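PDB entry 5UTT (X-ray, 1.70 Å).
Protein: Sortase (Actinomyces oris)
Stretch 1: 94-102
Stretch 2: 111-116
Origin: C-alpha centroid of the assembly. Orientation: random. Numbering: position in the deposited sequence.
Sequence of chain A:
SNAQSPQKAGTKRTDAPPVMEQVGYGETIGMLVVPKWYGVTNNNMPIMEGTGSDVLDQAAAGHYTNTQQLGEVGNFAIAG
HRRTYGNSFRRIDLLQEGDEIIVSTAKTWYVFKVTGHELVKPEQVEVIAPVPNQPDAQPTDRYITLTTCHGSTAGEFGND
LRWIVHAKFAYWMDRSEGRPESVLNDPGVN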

# COMPACT_ATOMS: atom_id res chain seq x y z
N LEU A 94 -9.05 7.54 7.10
CA LEU A 94 -8.82 8.95 6.81
C LEU A 94 -8.61 9.15 5.34
O LEU A 94 -8.56 10.26 4.90
CB LEU A 94 -7.60 9.50 7.54
CG LEU A 94 -7.61 9.45 9.09
CD1 LEU A 94 -6.28 10.02 9.54
CD2 LEU A 94 -8.77 10.21 9.68
N LEU A 95 -8.45 8.07 4.59
CA LEU A 95 -8.05 8.19 3.19
C LEU A 95 -9.29 8.45 2.34
O LEU A 95 -10.28 7.69 2.37
CB LEU A 95 -7.30 6.93 2.76
CG LEU A 95 -6.01 6.63 3.54
CD1 LEU A 95 -5.41 5.30 3.17
CD2 LEU A 95 -5.02 7.74 3.25
N GLN A 96 -9.21 9.53 1.57
CA GLN A 96 -10.30 9.94 0.71
C GLN A 96 -9.76 10.02 -0.72
O GLN A 96 -8.55 10.10 -0.96
CB GLN A 96 -10.80 11.31 1.19
CG GLN A 96 -11.14 11.36 2.68
CD GLN A 96 -11.44 12.76 3.21
OE1 GLN A 96 -11.80 13.66 2.46
NE2 GLN A 96 -11.30 12.95 4.52
N GLU A 97 -10.68 10.07 -1.68
CA GLU A 97 -10.27 10.23 -3.05
C GLU A 97 -9.25 11.35 -3.24
O GLU A 97 -9.43 12.49 -2.77
CB GLU A 97 -11.49 10.48 -3.91
CG GLU A 97 -11.16 10.48 -5.39
CD GLU A 97 -12.30 10.99 -6.22
OE1 GLU A 97 -13.37 11.34 -5.66
OE2 GLU A 97 -12.11 11.06 -7.46
N GLY A 98 -8.18 11.04 -3.94
CA GLY A 98 -7.10 11.99 -4.20
C GLY A 98 -5.97 12.03 -3.19
O GLY A 98 -4.89 12.57 -3.47
N ASP A 99 -6.16 11.42 -2.03
CA ASP A 99 -5.05 11.33 -1.09
C ASP A 99 -3.91 10.48 -1.63
O ASP A 99 -4.12 9.48 -2.34
CB ASP A 99 -5.55 10.75 0.22
CG ASP A 99 -6.47 11.71 0.96
OD1 ASP A 99 -6.36 12.94 0.77
OD2 ASP A 99 -7.28 11.24 1.77
N GLU A 100 -2.67 10.84 -1.27
CA GLU A 100 -1.52 10.13 -1.78
C GLU A 100 -1.15 8.93 -0.97
O GLU A 100 -1.17 8.98 0.29
CB GLU A 100 -0.31 11.06 -1.79
CG GLU A 100 -0.31 12.00 -3.00
CD GLU A 100 0.86 12.94 -3.07
OE1 GLU A 100 1.54 13.14 -2.05
OE2 GLU A 100 1.13 13.48 -4.19
N ILE A 101 -0.79 7.85 -1.66
CA ILE A 101 -0.17 6.67 -1.02
C ILE A 101 1.19 6.49 -1.69
O ILE A 101 1.30 6.34 -2.93
CB ILE A 101 -1.05 5.42 -1.17
CG1 ILE A 101 -2.38 5.62 -0.43
CG2 ILE A 101 -0.35 4.16 -0.68
CD1 ILE A 101 -3.30 4.44 -0.54
N ILE A 102 2.25 6.53 -0.91
CA ILE A 102 3.61 6.67 -1.48
C ILE A 102 4.41 5.47 -1.04
O ILE A 102 4.45 5.17 0.20
CB ILE A 102 4.29 7.99 -1.07
CG1 ILE A 102 3.43 9.18 -1.52
CG2 ILE A 102 5.74 8.04 -1.60
CD1 ILE A 102 3.95 10.52 -1.08
N VAL A 111 4.28 7.03 -6.51
CA VAL A 111 3.18 7.79 -5.94
C VAL A 111 1.85 7.40 -6.61
O VAL A 111 1.65 7.54 -7.86
CB VAL A 111 3.39 9.33 -6.01
CG1 VAL A 111 2.15 10.04 -5.47
CG2 VAL A 111 4.65 9.82 -5.29
N PHE A 112 0.94 6.95 -5.75
CA PHE A 112 -0.42 6.53 -6.09
C PHE A 112 -1.42 7.51 -5.50
O PHE A 112 -1.19 8.13 -4.43
CB PHE A 112 -0.71 5.10 -5.59
CG PHE A 112 0.25 4.07 -6.07
CD1 PHE A 112 1.51 3.89 -5.46
CD2 PHE A 112 -0.11 3.19 -7.07
CE1 PHE A 112 2.38 2.90 -5.91
CE2 PHE A 112 0.76 2.22 -7.54
CZ PHE A 112 2.01 2.06 -6.97
N LYS A 113 -2.59 7.64 -6.17
CA LYS A 113 -3.66 8.48 -5.66
C LYS A 113 -4.94 7.69 -5.44
O LYS A 113 -5.35 6.91 -6.32
CB LYS A 113 -3.93 9.62 -6.65
CG LYS A 113 -2.75 10.55 -6.81
CD LYS A 113 -2.58 11.47 -5.63
CE LYS A 113 -1.99 12.83 -6.06
NZ LYS A 113 -2.90 13.71 -6.88
N VAL A 114 -5.51 7.82 -4.22
CA VAL A 114 -6.69 7.06 -3.83
C VAL A 114 -7.87 7.28 -4.81
O VAL A 114 -8.17 8.42 -5.17
CB VAL A 114 -7.12 7.34 -2.38
CG1 VAL A 114 -8.47 6.73 -2.09
CG2 VAL A 114 -6.09 6.79 -1.43
N THR A 115 -8.47 6.17 -5.26
CA THR A 115 -9.61 6.19 -6.17
C THR A 115 -10.89 5.90 -5.40
O THR A 115 -12.00 6.25 -5.83
CB THR A 115 -9.45 5.17 -7.32
OG1 THR A 115 -9.26 3.85 -6.78
CG2 THR A 115 -8.30 5.58 -8.21
N GLY A 116 -10.77 5.26 -4.24
CA GLY A 116 -11.95 4.89 -3.48
C GLY A 116 -11.61 3.89 -2.38
O GLY A 116 -10.48 3.38 -2.32

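Residues 100-102 and 111-116 are neighbouring antiparallel strands, with 145° between their directions. The loop and turn before residue 100 extend the contact. Together the two stretches bury 559 Å².

Val 114 has the largest covered area, 119 Å². Its backbone hydrogen-bonds at both ends. Val 114 N donates a hydrogen bond to Asp 99 O at 2.9 Å, and Val 114 O accepts one from Gly 98 N, also at 2.9 Å. Both hydrogen bonds are nearly straight. The side chain points toward the first stretch. Val 114 CG2 lies 3.8 Å from Ile 101 CD1 and 4.4 Å from Leu 95 CB, an apolar cluster of buried residues. Val 114 CB also sits 3.4 Å from Gln 96 O.

The turn that receives Val 114 is type II, from Gln 96 to Asp 99. Asp 99 N hydrogen-bonds to Gln 96 O at 2.9 Å and closes it. Asp 99 OD2 accepts a hydrogen bond from Gln 96 N at 2.6 Å and braces it further. Gly 98 has phi/psi of 90/-13, where a CB would jam against the carbonyl O of Glu 97. The turn leaves Gly 98 N free to reach Val 114 O.

Ile 101 covers the next largest share, 67 Å². It pairs with Phe 112 through two backbone hydrogen bonds: Ile 101 N to Phe 112 O at 2.8 Å, and Phe 112 N to Ile 101 O at 2.9 Å. Their side chains share one face of the sheet, with CB atoms of Ile 101 and Phe 112 4.4 Å apart. Ile 101 O lies at the edge of the Phe 112 ring, near its plane.

Val 111, third at 56 Å², lies on the other face. Val 111 CG2 meets Ile 102 CG1 at 4.0 Å. On that face Glu 100 and Lys 113 touch through their aliphatic parts, Glu 100 CG to Lys 113 CD at 3.5 Å.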